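Local coordinates for protein transcriptional regulator (Saccharomonospora viridis, PDB 4KWA) that probably represses transcription as a TetR-family DNA-binding regulator and holds a choline ion in the pocket of its ligand-binding domain, at residues A[25-30]-A[36-41]; A[57-62]-A[96-101]; A[75-80]-A[141-146]. All blocks are in the same frame, centred on the assembly; numbering follows the deposited sequence. Where two conformers were deposited one is given.

Contact 1: residues A[25-30]-A[36-41]; sequences VRIHDI and TSNATI
The imidazole of His28 has a water in its plane, at the edge, and Asp29 OD1 over one face, displaced from the middle of the ring; across the contact the carboxamide of Asn38 approaches the same water, and no direct hydrogen bond joins the two segments. The water accepts from the backbone at 3.0 Å (His28 N to water O) and gives a weak bond to the amide at 3.4 Å (water O to Asn38 OD1). His28 CG sits between the backbone N and the carbonyl carbon (chi1 86°), which sends the ring off to the exposed side and leaves the base of the residue to meet Asn38: ND2 of Asn38 comes within 3.4 Å of His28 CA. The other flank of the touch is apolar. Ile27 runs obliquely to Asn38 and presses its CG2 methyl on the amide carbon, 3.7 Å from Asn38 CG. The same methyl reaches Ile41 CB at 4.1 Å; Ile27 and Ile41 also both pack on Ile51 of helix 48-71, and Ile41 touches Ile9 of helix 2-20 as well. Each helix start carries a local side-chain bond. Arg26, the N-cap residue of helix 27-34, gives its N-H to Asp29 OD2 at 2.8 Å and nearly straight (168°), while Ser37 OG and Thr40 OG1 share a hydrogen bond of 2.9 Å. Two short helices meeting through a small apolar seam, with a water at its polar side, form the predicted helix-turn-helix of the TetR family, in which the second helix is the recognition helix.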
# COMPACT_ATOMS: atom_id res chain seq x y z
N VAL A 25 -4.80 -9.86 17.18
CA VAL A 25 -3.96 -10.69 18.00
C VAL A 25 -3.96 -10.25 19.46
O VAL A 25 -3.56 -9.14 19.79
CB VAL A 25 -2.53 -10.60 17.53
CG1 VAL A 25 -1.61 -11.28 18.53
CG2 VAL A 25 -2.37 -11.24 16.19
N ARG A 26 -4.35 -11.14 20.37
CA ARG A 26 -4.35 -10.84 21.75
C ARG A 26 -3.11 -11.42 22.39
O ARG A 26 -2.53 -12.39 21.91
CB ARG A 26 -5.67 -11.37 22.41
CG ARG A 26 -6.84 -10.52 21.93
CD ARG A 26 -8.22 -11.08 22.16
NE ARG A 26 -9.19 -10.14 21.61
CZ ARG A 26 -9.60 -10.11 20.33
NH1 ARG A 26 -10.50 -9.20 19.97
NH2 ARG A 26 -9.14 -10.97 19.40
N ILE A 27 -2.76 -10.91 23.54
CA ILE A 27 -1.57 -11.41 24.25
C ILE A 27 -1.68 -12.92 24.59
O ILE A 27 -0.70 -13.66 24.48
CB ILE A 27 -1.28 -10.63 25.53
CG1 ILE A 27 -1.04 -9.12 25.19
CG2 ILE A 27 -0.08 -11.20 26.30
CD1 ILE A 27 -0.06 -8.85 24.06
N HIS A 28 -2.86 -13.38 24.96
CA HIS A 28 -3.00 -14.79 25.32
C HIS A 28 -2.82 -15.69 24.08
O HIS A 28 -2.56 -16.84 24.22
CB HIS A 28 -4.32 -15.10 26.01
CG HIS A 28 -5.44 -15.38 25.07
ND1 HIS A 28 -6.27 -14.39 24.56
CD2 HIS A 28 -5.89 -16.55 24.52
CE1 HIS A 28 -7.17 -14.93 23.75
NE2 HIS A 28 -6.95 -16.23 23.70
N ASP A 29 -3.02 -15.15 22.88
CA ASP A 29 -2.81 -15.95 21.63
C ASP A 29 -1.31 -16.25 21.55
O ASP A 29 -0.89 -17.36 21.16
CB ASP A 29 -3.22 -15.16 20.40
CG ASP A 29 -4.68 -14.91 20.35
OD1 ASP A 29 -5.41 -15.86 20.65
OD2 ASP A 29 -5.11 -13.80 19.89
N ILE A 30 -0.51 -15.24 21.85
CA ILE A 30 0.94 -15.44 21.87
C ILE A 30 1.37 -16.39 22.97
O ILE A 30 2.10 -17.37 22.74
CB ILE A 30 1.68 -14.11 21.99
CG1 ILE A 30 1.28 -13.23 20.87
CG2 ILE A 30 3.18 -14.27 21.88
CD1 ILE A 30 1.55 -11.74 21.06
N THR A 36 3.64 -19.80 27.61
CA THR A 36 4.17 -18.89 28.63
C THR A 36 2.98 -18.23 29.29
O THR A 36 1.83 -18.66 29.08
CB THR A 36 5.16 -17.89 28.03
OG1 THR A 36 6.02 -18.58 27.13
CG2 THR A 36 6.02 -17.23 29.12
N SER A 37 3.25 -17.25 30.14
CA SER A 37 2.19 -16.54 30.81
C SER A 37 2.02 -15.20 30.16
O SER A 37 2.91 -14.65 29.43
CB SER A 37 2.51 -16.40 32.30
OG SER A 37 3.79 -15.78 32.49
N ASN A 38 0.86 -14.63 30.35
CA ASN A 38 0.69 -13.30 29.86
C ASN A 38 1.72 -12.39 30.58
O ASN A 38 2.25 -11.51 29.97
CB ASN A 38 -0.74 -12.80 30.07
CG ASN A 38 -1.70 -13.26 28.98
OD1 ASN A 38 -2.72 -12.61 28.73
ND2 ASN A 38 -1.36 -14.31 28.26
N ALA A 39 2.01 -12.64 31.88
CA ALA A 39 2.94 -11.81 32.64
C ALA A 39 4.37 -11.69 32.08
O ALA A 39 4.99 -10.60 32.10
CB ALA A 39 2.92 -12.22 34.12
N THR A 40 4.91 -12.81 31.62
CA THR A 40 6.24 -12.87 30.99
C THR A 40 6.29 -11.96 29.77
O THR A 40 7.32 -11.27 29.50
CB THR A 40 6.52 -14.29 30.48
OG1 THR A 40 6.48 -15.19 31.57
CG2 THR A 40 7.90 -14.35 29.81
N ILE A 41 5.24 -12.12 28.95
CA ILE A 41 5.13 -11.28 27.78
C ILE A 41 5.09 -9.80 28.15
O ILE A 41 5.83 -9.00 27.60
CB ILE A 41 3.92 -11.60 26.87
CG1 ILE A 41 3.79 -13.10 26.49
CG2 ILE A 41 3.99 -10.72 25.67
CD1 ILE A 41 5.05 -13.73 26.01
O HOH W 1 -4.94 -11.67 26.29

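Contact 2: residues A[57-62]-A[96-101]; sequences RRNVKL and RDEWSV. With CHT (choline ion), chain E.
Asn59 and Glu98 make the whole tight part of this contact, a single short hydrogen bond between two buried side chains. ND2 of Asn59 donates an N-H to OE2 of Glu98 at 2.7 Å, almost straight (169°). The acceptor lies close to the donor's amide plane, but the two flat groups stand 87° apart and the nitrogen reaches OE2 from above the carboxylate plane. Glu98 gets there on a chain extended beyond CG. Arg66 also holds OE2 in a salt bridge, so one oxygen has two partners and its negative charge is probably well stabilised; Asn59 OD1, by contrast, is buried without any partner in the model. Trp14 and Trp102 pack against Asn59. Beyond this pair the helices are loosely matched: the closest CA atoms, Asn59 CA and Glu98 CA, are 8.1 Å apart. Arg57 and Lys61 occupy the exposed side of helix 48-71. One residue on from Glu98, Trp99 turns to the ligand. A methyl of the choline trimethylammonium lies over one face of the indole, displaced from its middle, with C7 of choline 3.7 Å from Trp99 CE2, and Trp99 NE1 hydrogen-bonds to Gln88 O. Together with Gln88 and Asp160, Trp99 lines the choline pocket of the TetR ligand-binding domain.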
# COMPACT_ATOMS: atom_id res chain seq x y z
N ARG A 57 11.46 -4.28 14.15
CA ARG A 57 12.89 -4.06 14.17
C ARG A 57 13.65 -5.34 13.90
O ARG A 57 14.60 -5.38 13.09
CB ARG A 57 13.32 -3.49 15.51
CG ARG A 57 14.70 -2.83 15.53
CD ARG A 57 15.14 -2.43 16.93
NE ARG A 57 14.06 -1.82 17.74
CZ ARG A 57 13.62 -0.58 17.62
NH1 ARG A 57 12.69 -0.12 18.46
NH2 ARG A 57 14.17 0.23 16.72
N ARG A 58 13.20 -6.43 14.53
CA ARG A 58 13.85 -7.73 14.32
C ARG A 58 13.70 -8.19 12.87
O ARG A 58 14.63 -8.72 12.24
CB ARG A 58 13.30 -8.82 15.29
CG ARG A 58 14.04 -10.15 15.14
CD ARG A 58 13.40 -11.22 16.08
NE ARG A 58 13.76 -12.58 15.64
CZ ARG A 58 13.04 -13.33 14.81
NH1 ARG A 58 11.87 -12.91 14.29
NH2 ARG A 58 13.51 -14.55 14.49
N ASN A 59 12.54 -7.96 12.29
CA ASN A 59 12.36 -8.41 10.94
C ASN A 59 13.13 -7.60 9.95
O ASN A 59 13.58 -8.13 8.93
CB ASN A 59 10.87 -8.42 10.60
CG ASN A 59 10.64 -8.74 9.18
OD1 ASN A 59 10.68 -7.81 8.33
ND2 ASN A 59 10.66 -10.02 8.86
N VAL A 60 13.24 -6.30 10.17
CA VAL A 60 14.00 -5.43 9.21
C VAL A 60 15.41 -5.94 9.20
O VAL A 60 16.02 -6.02 8.13
CB VAL A 60 13.94 -3.94 9.60
CG1 VAL A 60 15.10 -3.08 9.02
CG2 VAL A 60 12.56 -3.39 9.31
N LYS A 61 15.95 -6.30 10.35
CA LYS A 61 17.30 -6.87 10.38
C LYS A 61 17.42 -8.22 9.66
O LYS A 61 18.38 -8.49 8.97
CB LYS A 61 17.74 -7.03 11.83
CG LYS A 61 18.93 -7.94 12.03
CD LYS A 61 19.63 -7.76 13.36
CE LYS A 61 20.79 -6.80 13.19
NZ LYS A 61 21.89 -7.38 12.36
N LEU A 62 16.52 -9.15 9.93
CA LEU A 62 16.54 -10.43 9.26
C LEU A 62 16.53 -10.21 7.77
O LEU A 62 17.24 -10.90 7.00
CB LEU A 62 15.24 -11.21 9.58
CG LEU A 62 15.08 -11.79 11.00
CD1 LEU A 62 13.65 -12.27 11.21
CD2 LEU A 62 16.13 -12.88 11.29
N ARG A 96 5.65 -13.47 2.01
CA ARG A 96 4.19 -13.12 1.98
C ARG A 96 3.77 -12.53 3.32
O ARG A 96 3.09 -11.47 3.37
CB ARG A 96 3.36 -14.35 1.66
CG ARG A 96 1.85 -14.11 1.66
CD ARG A 96 1.47 -13.22 0.52
NE ARG A 96 0.02 -13.20 0.27
CZ ARG A 96 -0.61 -13.66 -0.82
NH1 ARG A 96 -1.94 -13.50 -0.89
NH2 ARG A 96 0.02 -14.19 -1.87
N ASP A 97 4.24 -13.13 4.42
CA ASP A 97 3.93 -12.60 5.76
C ASP A 97 4.50 -11.22 5.97
O ASP A 97 3.87 -10.34 6.60
CB ASP A 97 4.46 -13.55 6.83
CG ASP A 97 3.63 -14.83 6.96
OD1 ASP A 97 2.55 -14.93 6.42
OD2 ASP A 97 4.14 -15.78 7.57
N GLU A 98 5.75 -11.01 5.53
CA GLU A 98 6.32 -9.69 5.66
C GLU A 98 5.46 -8.67 4.96
O GLU A 98 5.13 -7.63 5.54
CB GLU A 98 7.77 -9.69 5.18
CG GLU A 98 8.68 -10.50 6.09
CD GLU A 98 10.13 -10.50 5.62
OE1 GLU A 98 10.40 -9.97 4.54
OE2 GLU A 98 11.02 -10.96 6.34
N TRP A 99 4.99 -8.99 3.73
CA TRP A 99 4.11 -8.09 3.07
C TRP A 99 2.89 -7.81 3.89
O TRP A 99 2.46 -6.66 3.96
CB TRP A 99 3.73 -8.61 1.66
CG TRP A 99 4.73 -8.25 0.58
CD1 TRP A 99 5.87 -8.87 0.29
CD2 TRP A 99 4.69 -7.06 -0.25
NE1 TRP A 99 6.56 -8.19 -0.72
CE2 TRP A 99 5.84 -7.08 -1.07
CE3 TRP A 99 3.81 -6.00 -0.37
CZ2 TRP A 99 6.12 -6.08 -2.05
CZ3 TRP A 99 4.07 -5.00 -1.37
CH2 TRP A 99 5.22 -5.06 -2.20
N SER A 100 2.30 -8.86 4.45
CA SER A 100 1.10 -8.73 5.28
C SER A 100 1.31 -7.72 6.40
O SER A 100 0.40 -6.95 6.72
CB SER A 100 0.66 -10.08 5.87
OG SER A 100 0.27 -11.03 4.89
N VAL A 101 2.48 -7.75 7.01
CA VAL A 101 2.81 -6.86 8.08
C VAL A 101 3.08 -5.44 7.56
O VAL A 101 2.61 -4.47 8.20
CB VAL A 101 4.00 -7.36 8.85
CG1 VAL A 101 4.44 -6.30 9.87
CG2 VAL A 101 3.61 -8.68 9.51
C4 CHT E . 9.67 -2.15 2.11
C5 CHT E . 9.55 -3.66 1.86
C6 CHT E . 7.15 -3.54 1.25
C7 CHT E . 8.35 -5.60 1.14
C8 CHT E . 8.81 -3.76 -0.45
O6 CHT E . 10.42 -2.00 3.33
N1 CHT E . 8.47 -4.12 0.94

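Contact 3: residues A[75-80]-A[141-146]; sequences ADARER and GVFRDQ
Phe143 sets the CZ end of its ring on the first turn of helix 77-86, joining two parts of the all-helical TetR ligand-binding domain: the start of that helix and the loop that leaves helix 113-139 through a Schellman motif at Gly141. The ring comes in obliquely, its CZ 3.7 Å from Ala77 O and 3.8 Å from Arg78 CA. On either side of CZ, CE2 meets Ala77 CB and CE1 meets Arg78 CB, each at 4.2 Å. Phe143 CG lies anti to the carbonyl carbon (chi1 -64°), and this carries the ring across to the helix. Val142 adds a looser touch, its CG1 4.3 Å from Arg78 CB. Further out, in the conformer given, Arg78 NE pairs with Glu187 OE2 in a salt bridge, and CB is the side-chain atom that meets the loop. The loop itself is held by backbone hydrogen bonds of Phe143 to Gly137 and of Val142 to Glu192. Gln140, just before the loop, hydrogen-bonds through its side chain to Ala75 O and Ala77 N. At the helix start Asp76 is the N-cap, and its OD2 takes a weak bond from Glu79 N. Arg78 N lies closer, 2.9 Å from Asp76 OD2, in a bent bond (130°) on the anti side, tilted 32° out of the carboxylate plane.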
# COMPACT_ATOMS: atom_id res chain seq x y z
N ALA A 75 28.27 -9.48 -8.99
CA ALA A 75 28.93 -8.19 -9.38
C ALA A 75 28.23 -7.44 -10.51
O ALA A 75 28.37 -6.21 -10.61
CB ALA A 75 30.42 -8.40 -9.74
N ASP A 76 27.51 -8.16 -11.37
CA ASP A 76 26.84 -7.53 -12.52
C ASP A 76 25.61 -6.76 -12.00
O ASP A 76 24.76 -7.32 -11.32
CB ASP A 76 26.44 -8.55 -13.58
CG ASP A 76 25.88 -7.88 -14.82
OD1 ASP A 76 26.66 -7.66 -15.76
OD2 ASP A 76 24.72 -7.46 -14.82
N ALA A 77 25.48 -5.46 -12.27
CA ALA A 77 24.37 -4.75 -11.69
C ALA A 77 22.98 -5.18 -12.24
O ALA A 77 22.02 -5.10 -11.54
CB ALA A 77 24.59 -3.22 -11.83
N ARG A 78 22.89 -5.68 -13.48
CA ARG A 78 21.56 -6.12 -13.93
C ARG A 78 21.14 -7.31 -13.08
O ARG A 78 19.97 -7.37 -12.61
CB ARG A 78 21.49 -6.52 -15.42
CG ARG A 78 20.12 -7.12 -15.80
CD ARG A 78 19.93 -7.65 -17.23
NE ARG A 78 18.83 -8.61 -17.18
CZ ARG A 78 18.94 -9.82 -16.62
NH1 ARG A 78 20.10 -10.19 -16.09
NH2 ARG A 78 17.90 -10.64 -16.55
N GLU A 79 22.05 -8.26 -12.91
CA GLU A 79 21.74 -9.45 -12.07
C GLU A 79 21.43 -8.97 -10.64
O GLU A 79 20.51 -9.46 -10.02
CB GLU A 79 22.87 -10.50 -12.03
CG GLU A 79 22.41 -11.77 -11.33
CD GLU A 79 21.26 -12.52 -12.05
OE1 GLU A 79 20.99 -12.27 -13.25
OE2 GLU A 79 20.61 -13.38 -11.39
N ARG A 80 22.21 -8.02 -10.11
CA ARG A 80 21.93 -7.54 -8.77
C ARG A 80 20.50 -6.96 -8.64
O ARG A 80 19.75 -7.31 -7.72
CB ARG A 80 22.95 -6.47 -8.31
CG ARG A 80 24.30 -6.95 -7.99
CD ARG A 80 25.19 -5.81 -7.51
NE ARG A 80 24.90 -5.35 -6.18
CZ ARG A 80 25.37 -5.91 -5.06
NH1 ARG A 80 26.02 -7.08 -5.11
NH2 ARG A 80 25.11 -5.38 -3.87
N GLY A 141 27.81 0.52 -17.88
CA GLY A 141 27.25 0.73 -19.22
C GLY A 141 26.10 -0.20 -19.56
O GLY A 141 25.72 -0.35 -20.73
N VAL A 142 25.49 -0.82 -18.56
CA VAL A 142 24.37 -1.71 -18.87
C VAL A 142 23.02 -1.08 -18.65
O VAL A 142 22.00 -1.59 -19.18
CB VAL A 142 24.52 -3.06 -18.16
CG1 VAL A 142 23.30 -3.94 -18.38
CG2 VAL A 142 25.77 -3.81 -18.65
N PHE A 143 23.01 0.04 -17.92
CA PHE A 143 21.82 0.80 -17.63
C PHE A 143 21.91 2.19 -18.28
O PHE A 143 22.98 2.78 -18.30
CB PHE A 143 21.54 1.03 -16.11
CG PHE A 143 21.26 -0.18 -15.29
CD1 PHE A 143 20.78 -1.35 -15.82
CD2 PHE A 143 21.38 -0.11 -13.96
CE1 PHE A 143 20.54 -2.46 -14.98
CE2 PHE A 143 21.18 -1.20 -13.14
CZ PHE A 143 20.73 -2.39 -13.66
N ARG A 144 20.77 2.62 -18.80
CA ARG A 144 20.58 3.95 -19.42
C ARG A 144 20.88 5.08 -18.42
O ARG A 144 20.55 4.99 -17.22
CB ARG A 144 19.07 4.23 -19.72
CG ARG A 144 18.34 3.73 -20.94
CD ARG A 144 17.20 4.75 -21.18
NE ARG A 144 16.09 4.62 -20.24
CZ ARG A 144 15.38 5.62 -19.70
NH1 ARG A 144 15.73 6.91 -19.82
NH2 ARG A 144 14.38 5.29 -18.90
N ASP A 145 21.32 6.22 -18.92
CA ASP A 145 21.55 7.39 -18.10
C ASP A 145 20.19 7.98 -17.77
O ASP A 145 19.36 8.17 -18.67
CB ASP A 145 22.34 8.43 -18.95
CG ASP A 145 22.78 9.69 -18.16
OD1 ASP A 145 22.84 9.68 -16.93
OD2 ASP A 145 23.08 10.73 -18.82
N GLN A 146 19.96 8.30 -16.50
CA GLN A 146 18.68 8.74 -16.07
C GLN A 146 18.92 9.07 -14.59
O GLN A 146 19.88 8.53 -13.97
CB GLN A 146 17.83 7.48 -16.19
CG GLN A 146 16.38 7.55 -16.38
CD GLN A 146 15.74 6.18 -16.03
OE1 GLN A 146 16.08 5.06 -16.55
NE2 GLN A 146 14.83 6.28 -15.14

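In the fold
The centre of contact 2 lies about 5 Å from the centre of the chain and the contact is buried, while contacts 1 and 3 sit on opposite sides of that centre, their own centres 48 Å apart and each only partly buried. Their chemistry follows this placing. The interior contact relies on one charge-assisted hydrogen bond; the outer ones have no direct hydrogen bond across them and mix apolar side chains with amide or backbone atoms, near helix starts. Helix 48-71 connects them: it backs the isoleucines of contact 1 and supplies a segment of contact 2, then precedes helix 77-86 of contact 3. Contact 1 closes before the others open, whereas the segments of contacts 2 and 3 alternate along the chain.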